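Local atomic coordinates of extracellular solute-binding protein (Bordetella parapertussis, PDB entry 3PU5), a protein that probably binds a small solute, perhaps a polyamine, outside the cytoplasmic membrane and delivers it to a transporter. Residues Val200-Gly205 / Gly226-Val231. Residues are numbered along the deposited sequence; the frame is centred on the assembly and turned at random.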
loop_
_atom_site.group_PDB
_atom_site.type_symbol
_atom_site.label_atom_id
_atom_site.label_comp_id
_atom_site.label_asym_id
_atom_site.label_seq_id
_atom_site.Cartn_x
_atom_site.Cartn_y
_atom_site.Cartn_z
ATOM N N VAL A 200 -7.607 -9.986 -13.857
ATOM C CA VAL A 200 -8.072 -11.228 -14.484
ATOM C C VAL A 200 -9.592 -11.248 -14.658
ATOM O O VAL A 200 -10.101 -11.573 -15.736
ATOM C CB VAL A 200 -7.648 -12.456 -13.669
ATOM C CG1 VAL A 200 -8.379 -13.702 -14.162
ATOM C CG2 VAL A 200 -6.136 -12.647 -13.752
ATOM N N LEU A 201 -10.320 -10.904 -13.600
ATOM C CA LEU A 201 -11.782 -10.878 -13.671
ATOM C C LEU A 201 -12.255 -9.910 -14.757
ATOM O O LEU A 201 -13.158 -10.230 -15.535
ATOM C CB LEU A 201 -12.388 -10.507 -12.315
ATOM C CG LEU A 201 -12.219 -11.530 -11.187
ATOM C CD1 LEU A 201 -12.577 -10.926 -9.821
ATOM C CD2 LEU A 201 -13.039 -12.777 -11.467
ATOM N N LEU A 202 -11.640 -8.731 -14.810
ATOM C CA LEU A 202 -11.995 -7.726 -15.814
ATOM C C LEU A 202 -11.627 -8.169 -17.230
ATOM O O LEU A 202 -12.453 -8.075 -18.134
ATOM C CB LEU A 202 -11.342 -6.369 -15.506
ATOM C CG LEU A 202 -11.910 -5.666 -14.267
ATOM C CD1 LEU A 202 -11.081 -4.443 -13.914
ATOM C CD2 LEU A 202 -13.386 -5.304 -14.449
ATOM N N THR A 203 -10.393 -8.642 -17.411
ATOM C CA THR A 203 -9.898 -9.000 -18.749
ATOM C C THR A 203 -10.496 -10.291 -19.311
ATOM O O THR A 203 -10.541 -10.482 -20.526
ATOM C CB THR A 203 -8.359 -9.094 -18.805
ATOM O OG1 THR A 203 -7.905 -10.113 -17.911
ATOM C CG2 THR A 203 -7.724 -7.771 -18.431
ATOM N N SER A 204 -10.966 -11.166 -18.426
ATOM C CA SER A 204 -11.611 -12.402 -18.839
ATOM C C SER A 204 -13.019 -12.118 -19.321
ATOM O O SER A 204 -13.625 -12.937 -20.012
ATOM C CB SER A 204 -11.664 -13.396 -17.678
ATOM O OG SER A 204 -12.585 -12.986 -16.677
ATOM N N GLY A 205 -13.532 -10.952 -18.938
ATOM C CA GLY A 205 -14.901 -10.579 -19.227
ATOM C C GLY A 205 -15.882 -11.004 -18.149
ATOM O O GLY A 205 -17.060 -10.661 -18.221
ATOM N N GLY A 226 -6.285 -0.306 -23.567
ATOM C CA GLY A 226 -7.416 0.397 -22.981
ATOM C C GLY A 226 -8.637 -0.427 -22.607
ATOM O O GLY A 226 -9.683 0.136 -22.289
HETATM N N MSE A 227 -8.523 -1.753 -22.621
HETATM C CA MSE A 227 -9.690 -2.600 -22.363
HETATM C C MSE A 227 -10.168 -2.487 -20.907
HETATM O O MSE A 227 -11.349 -2.706 -20.597
HETATM C CB MSE A 227 -9.362 -4.051 -22.705
HETATM C CG MSE A 227 -10.551 -4.922 -23.049
HETATM SE SE MSE A 227 -10.011 -6.816 -23.076
HETATM C CE MSE A 227 -8.431 -6.701 -24.167
ATOM N N VAL A 228 -9.239 -2.157 -20.013
ATOM C CA VAL A 228 -9.594 -1.890 -18.623
ATOM C C VAL A 228 -9.074 -0.516 -18.232
ATOM O O VAL A 228 -8.089 -0.037 -18.799
ATOM C CB VAL A 228 -9.018 -2.945 -17.660
ATOM C CG1 VAL A 228 -9.584 -4.311 -17.979
ATOM C CG2 VAL A 228 -7.498 -2.954 -17.731
ATOM N N LYS A 229 -9.752 0.126 -17.285
ATOM C CA LYS A 229 -9.332 1.433 -16.817
ATOM C C LYS A 229 -9.512 1.513 -15.310
ATOM O O LYS A 229 -10.231 0.698 -14.713
ATOM C CB LYS A 229 -10.112 2.548 -17.517
ATOM C CG LYS A 229 -9.631 2.836 -18.932
ATOM C CD LYS A 229 -10.056 4.223 -19.380
ATOM C CE LYS A 229 -9.438 4.593 -20.721
ATOM N NZ LYS A 229 -9.802 3.633 -21.799
ATOM N N TRP A 230 -8.850 2.496 -14.706
ATOM C CA TRP A 230 -8.848 2.673 -13.258
ATOM C C TRP A 230 -9.412 4.040 -12.924
ATOM O O TRP A 230 -9.097 5.027 -13.594
ATOM C CB TRP A 230 -7.422 2.573 -12.720
ATOM C CG TRP A 230 -7.309 2.565 -11.218
ATOM C CD1 TRP A 230 -7.526 1.511 -10.385
ATOM C CD2 TRP A 230 -6.929 3.668 -10.379
ATOM N NE1 TRP A 230 -7.304 1.881 -9.078
ATOM C CE2 TRP A 230 -6.939 3.203 -9.048
ATOM C CE3 TRP A 230 -6.585 5.005 -10.625
ATOM C CZ2 TRP A 230 -6.616 4.028 -7.961
ATOM C CZ3 TRP A 230 -6.265 5.824 -9.544
ATOM C CH2 TRP A 230 -6.285 5.327 -8.227
ATOM N N VAL A 231 -10.239 4.089 -11.888
ATOM C CA VAL A 231 -10.824 5.337 -11.421
ATOM C C VAL A 231 -10.150 5.805 -10.145
ATOM O O VAL A 231 -10.029 5.058 -9.181
ATOM C CB VAL A 231 -12.338 5.209 -11.148
ATOM C CG1 VAL A 231 -12.894 6.534 -10.654
ATOM C CG2 VAL A 231 -13.076 4.768 -12.414
#
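Val228 turns CG1 anti to its own carbonyl carbon, chi1 -62°, and this methyl is the one that meets the end of helix 197-204. In Thr203, chi1 of 61° sets OG1 between the backbone N and the carbonyl carbon, which leaves CG2 anti to the carbonyl carbon, beside the backbone N. The two methyls come 4.0 Å apart, Thr203 CG2 to Val228 CG1, and the side chains approach at a slant. Leu202 touches the same methyl from its base: its CB lies 3.7 Å from Val228 CG1. A single valine branch therefore fits against two consecutive residues of the helix's last turn. The contact is small, burying 170 Å² in all, and no hydrogen bond crosses it. Leu202 and Val228 are buried, while Thr203 stands nearer the solvent; its OG1 is hydrogen-bonded to Val199 O, one turn back. At the outer edge Met227, a selenomethionine, reaches alongside the helix end, with SE 4.5 Å from Thr203 O, a loose approach. Gly205 is the first residue to leave helical backbone angles, with positive phi, and its N bonds to Leu202 O. Arg118 NH2 also hydrogen-bonds Leu202 O, and the side chain of Met227 touches Arg118, so this arginine borders both segments. In this probably two-lobed binding-protein fold, the contact lies about 21 Å from the chain centre and joins helix 197-204 to the loop before strand 229-231. Val228 also packs on Ala220 of helix 214-223, Leu202 rests on Ala116 and Phe146, and strand 229-231 pairs antiparallel with strand 111-117.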